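Local coordinates for uncharacterized protein (Pyrococcus furiosus, PDB 4XLZ) that probably removes an acetyl group from N,N'-diacetylchitobiose as a metal-dependent deacetylase of carbohydrate esterase family 14, at residues K132-L143 and H182-H193. Sequence-based numbering, arbitrary orientation.
With CD (cadmium ion), chain J.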
# COMPACT_ATOMS: atom_id res chain seq x y z
N LYS A 132 4.27 -11.24 28.59
CA LYS A 132 4.18 -12.69 28.77
C LYS A 132 2.83 -13.14 29.35
O LYS A 132 2.77 -13.79 30.44
CB LYS A 132 5.36 -13.14 29.70
CG LYS A 132 6.65 -12.95 28.95
CD LYS A 132 7.87 -13.47 29.80
CE LYS A 132 9.19 -13.82 28.98
NZ LYS A 132 9.12 -14.91 27.78
N PRO A 133 1.71 -12.71 28.79
CA PRO A 133 0.43 -13.05 29.39
C PRO A 133 0.11 -14.52 29.23
O PRO A 133 0.41 -15.24 28.22
CB PRO A 133 -0.59 -12.21 28.56
CG PRO A 133 0.12 -12.16 27.13
CD PRO A 133 1.56 -11.84 27.59
N ASP A 134 -0.66 -15.03 30.21
CA ASP A 134 -1.14 -16.42 30.09
C ASP A 134 -2.29 -16.55 29.09
O ASP A 134 -2.44 -17.60 28.46
CB ASP A 134 -1.69 -17.01 31.52
CG ASP A 134 -0.66 -16.81 32.57
OD1 ASP A 134 -0.80 -15.95 33.42
OD2 ASP A 134 0.43 -17.46 32.42
N GLY A 135 -3.12 -15.50 29.06
CA GLY A 135 -4.35 -15.53 28.17
C GLY A 135 -4.42 -14.20 27.46
O GLY A 135 -4.00 -13.16 27.92
N VAL A 136 -5.01 -14.38 26.24
CA VAL A 136 -5.39 -13.18 25.41
C VAL A 136 -6.86 -13.28 24.98
O VAL A 136 -7.25 -14.39 24.53
CB VAL A 136 -4.41 -13.11 24.16
CG1 VAL A 136 -4.88 -11.94 23.23
CG2 VAL A 136 -3.04 -12.79 24.57
N PHE A 137 -7.56 -12.18 25.19
CA PHE A 137 -8.96 -12.08 24.76
C PHE A 137 -9.03 -11.07 23.58
O PHE A 137 -8.37 -10.04 23.60
CB PHE A 137 -9.82 -11.49 25.90
CG PHE A 137 -9.97 -12.42 27.10
CD1 PHE A 137 -8.97 -12.46 28.05
CD2 PHE A 137 -11.11 -13.20 27.25
CE1 PHE A 137 -9.10 -13.37 29.19
CE2 PHE A 137 -11.26 -14.08 28.35
CZ PHE A 137 -10.25 -14.15 29.34
N ALA A 138 -9.87 -11.40 22.61
CA ALA A 138 -10.06 -10.49 21.46
C ALA A 138 -11.44 -10.76 20.85
O ALA A 138 -12.03 -11.84 21.10
CB ALA A 138 -8.95 -10.79 20.39
N PRO A 139 -11.94 -9.85 19.99
CA PRO A 139 -13.20 -10.17 19.27
C PRO A 139 -13.11 -11.35 18.36
O PRO A 139 -12.04 -11.56 17.77
CB PRO A 139 -13.50 -8.89 18.43
CG PRO A 139 -12.72 -7.77 19.21
CD PRO A 139 -11.44 -8.50 19.69
N ASP A 140 -14.19 -12.08 18.18
CA ASP A 140 -14.23 -13.17 17.21
C ASP A 140 -14.37 -12.54 15.82
O ASP A 140 -15.42 -11.98 15.49
CB ASP A 140 -15.49 -13.99 17.57
CG ASP A 140 -15.71 -15.16 16.65
OD1 ASP A 140 -16.54 -16.08 17.00
OD2 ASP A 140 -15.09 -15.23 15.55
N PRO A 141 -13.34 -12.67 14.96
CA PRO A 141 -13.46 -11.97 13.65
C PRO A 141 -14.40 -12.68 12.70
O PRO A 141 -14.69 -12.03 11.69
CB PRO A 141 -11.95 -12.08 13.14
CG PRO A 141 -11.47 -13.45 13.75
CD PRO A 141 -12.08 -13.44 15.20
N TRP A 142 -14.89 -13.81 13.06
CA TRP A 142 -15.87 -14.51 12.19
C TRP A 142 -17.29 -14.24 12.67
O TRP A 142 -18.25 -14.90 12.14
CB TRP A 142 -15.64 -16.01 12.27
CG TRP A 142 -14.25 -16.34 11.67
CD1 TRP A 142 -13.91 -16.34 10.34
CD2 TRP A 142 -13.08 -16.66 12.44
NE1 TRP A 142 -12.55 -16.67 10.22
CE2 TRP A 142 -12.03 -16.88 11.49
CE3 TRP A 142 -12.85 -16.87 13.80
CZ2 TRP A 142 -10.72 -17.26 11.90
CZ3 TRP A 142 -11.53 -17.17 14.23
CH2 TRP A 142 -10.51 -17.38 13.26
N LEU A 143 -17.55 -13.25 13.52
CA LEU A 143 -18.97 -12.97 13.92
C LEU A 143 -19.78 -12.64 12.67
O LEU A 143 -19.46 -11.74 11.86
CB LEU A 143 -18.87 -11.75 14.80
CG LEU A 143 -20.29 -11.23 15.27
CD1 LEU A 143 -20.92 -12.32 16.26
CD2 LEU A 143 -20.18 -9.88 16.02
N HIS A 182 7.36 -15.67 23.22
CA HIS A 182 6.47 -16.04 24.28
C HIS A 182 5.32 -16.89 23.73
O HIS A 182 4.78 -16.60 22.57
CB HIS A 182 5.90 -14.82 24.95
CG HIS A 182 4.87 -15.16 25.99
ND1 HIS A 182 5.15 -15.83 27.19
CD2 HIS A 182 3.54 -14.96 25.97
CE1 HIS A 182 4.02 -16.01 27.84
NE2 HIS A 182 3.02 -15.49 27.11
N SER A 183 4.92 -17.95 24.46
CA SER A 183 3.79 -18.77 24.11
C SER A 183 2.66 -18.56 25.10
O SER A 183 2.69 -18.95 26.28
CB SER A 183 4.19 -20.25 24.19
OG SER A 183 5.23 -20.51 23.26
N VAL A 184 1.60 -17.93 24.58
CA VAL A 184 0.37 -17.70 25.39
C VAL A 184 -0.30 -19.03 25.62
O VAL A 184 -0.23 -19.93 24.81
CB VAL A 184 -0.52 -16.73 24.54
CG1 VAL A 184 -1.99 -16.72 25.07
CG2 VAL A 184 0.12 -15.32 24.48
N SER A 185 -0.92 -19.23 26.80
CA SER A 185 -1.59 -20.53 27.07
C SER A 185 -3.04 -20.66 26.50
O SER A 185 -3.39 -21.77 26.09
CB SER A 185 -1.74 -20.76 28.59
OG SER A 185 -0.37 -20.83 29.03
N PHE A 186 -3.78 -19.55 26.46
CA PHE A 186 -5.12 -19.64 25.77
C PHE A 186 -5.45 -18.31 25.12
O PHE A 186 -5.04 -17.20 25.61
CB PHE A 186 -6.28 -20.02 26.80
CG PHE A 186 -6.54 -18.95 27.86
CD1 PHE A 186 -5.88 -19.01 29.10
CD2 PHE A 186 -7.56 -17.95 27.60
CE1 PHE A 186 -6.21 -17.98 30.04
CE2 PHE A 186 -7.85 -16.95 28.53
CZ PHE A 186 -7.20 -17.00 29.76
N ILE A 187 -6.26 -18.49 24.09
CA ILE A 187 -7.01 -17.31 23.48
C ILE A 187 -8.52 -17.55 23.85
O ILE A 187 -9.02 -18.72 23.80
CB ILE A 187 -6.89 -17.39 21.99
CG1 ILE A 187 -5.47 -17.00 21.67
CG2 ILE A 187 -7.86 -16.34 21.32
CD1 ILE A 187 -5.21 -17.33 20.12
N ALA A 188 -9.17 -16.42 24.12
CA ALA A 188 -10.64 -16.54 24.20
C ALA A 188 -11.25 -15.42 23.39
O ALA A 188 -10.88 -14.27 23.56
CB ALA A 188 -11.07 -16.41 25.75
N LEU A 189 -12.22 -15.78 22.53
CA LEU A 189 -12.82 -14.78 21.60
C LEU A 189 -14.15 -14.34 22.22
O LEU A 189 -15.03 -15.18 22.48
CB LEU A 189 -13.07 -15.39 20.22
CG LEU A 189 -11.70 -15.89 19.65
CD1 LEU A 189 -12.14 -16.50 18.30
CD2 LEU A 189 -10.71 -14.74 19.45
N TYR A 190 -14.29 -13.03 22.39
CA TYR A 190 -15.61 -12.49 22.83
C TYR A 190 -16.32 -11.88 21.63
O TYR A 190 -15.85 -11.95 20.52
CB TYR A 190 -15.44 -11.50 23.99
CG TYR A 190 -14.60 -10.20 23.73
CD1 TYR A 190 -13.16 -10.18 23.86
CD2 TYR A 190 -15.25 -9.04 23.30
CE1 TYR A 190 -12.52 -8.99 23.62
CE2 TYR A 190 -14.53 -7.85 23.07
CZ TYR A 190 -13.15 -7.87 23.19
OH TYR A 190 -12.53 -6.65 22.96
N TYR A 191 -17.51 -11.28 21.85
CA TYR A 191 -18.32 -10.82 20.73
C TYR A 191 -18.56 -11.98 19.74
O TYR A 191 -18.29 -11.84 18.51
CB TYR A 191 -17.74 -9.59 20.02
CG TYR A 191 -17.79 -8.22 20.68
CD1 TYR A 191 -18.89 -7.84 21.50
CD2 TYR A 191 -16.76 -7.29 20.45
CE1 TYR A 191 -18.93 -6.58 22.04
CE2 TYR A 191 -16.79 -5.97 21.00
CZ TYR A 191 -17.91 -5.66 21.81
OH TYR A 191 -17.97 -4.39 22.19
N THR A 192 -19.01 -13.14 20.29
CA THR A 192 -19.08 -14.37 19.47
C THR A 192 -20.47 -14.91 19.36
O THR A 192 -21.25 -14.87 20.37
CB THR A 192 -18.11 -15.39 20.04
OG1 THR A 192 -18.09 -16.53 19.15
CG2 THR A 192 -18.45 -15.90 21.49
N HIS A 193 -20.81 -15.34 18.16
CA HIS A 193 -22.09 -16.10 17.92
C HIS A 193 -21.92 -17.60 18.32
O HIS A 193 -22.96 -18.31 18.37
CB HIS A 193 -22.47 -15.90 16.44
CG HIS A 193 -23.64 -16.72 15.93
ND1 HIS A 193 -23.50 -17.60 14.89
CD2 HIS A 193 -24.97 -16.73 16.25
CE1 HIS A 193 -24.67 -18.16 14.62
NE2 HIS A 193 -25.57 -17.66 15.44
CD CD J . -27.74 -18.14 15.18
O HOH W 1 7.48 -16.69 28.19
O HOH W 2 -16.54 -10.14 17.11
O HOH W 3 -19.09 -15.50 16.03
O HOH W 4 -26.37 -19.39 13.96
O HOH W 5 -28.98 -19.96 14.62
O HOH W 6 -28.46 -17.30 17.34
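Phe137 presents its ring face to the edge of Phe186, an offset edge-to-face pair with planes at 86° and centroids 5.7 Å apart. The Phe186 ring leans across toward strand 135-139 because its CG sits between the backbone N and the carbonyl carbon (chi1 65°), which lays the ring over Gly135: Gly135 CA stands 3.6 Å from the Phe186 ring centroid, almost over the centre of the ring, a CH-pi contact. Ala188 CB meets Phe137 CE2 at 3.5 Å. Val136, Ala138 and Leu189 point to the other face, where helix 149-164 covers Ala138.

Strands 135-139 and 186-190 run parallel, the latter at one margin of the chain's five-stranded parallel sheet, whose 3-2-1-4-5 order gives a Rossmann-like alpha/beta core. Amides and carbonyls pair alternately from Val136 N to Phe186 O (2.9 Å) through Asp140 N to Tyr190 O.

Before the strands, His182 lies flat over Lys132 CA, and its NE2 donates to Pro133 O (2.8 Å, 165°), from above the carbonyl plane. Beyond them, Thr192 OG1 donates to the anti lone pair of Asp140 OD1 (2.7 Å), while OD2 accepts from Trp142 N in an Asx turn. In the conformer given, His193 NE2 binds cadmium at 2.2 Å, a site it shares with Asp265 of a neighbouring subunit.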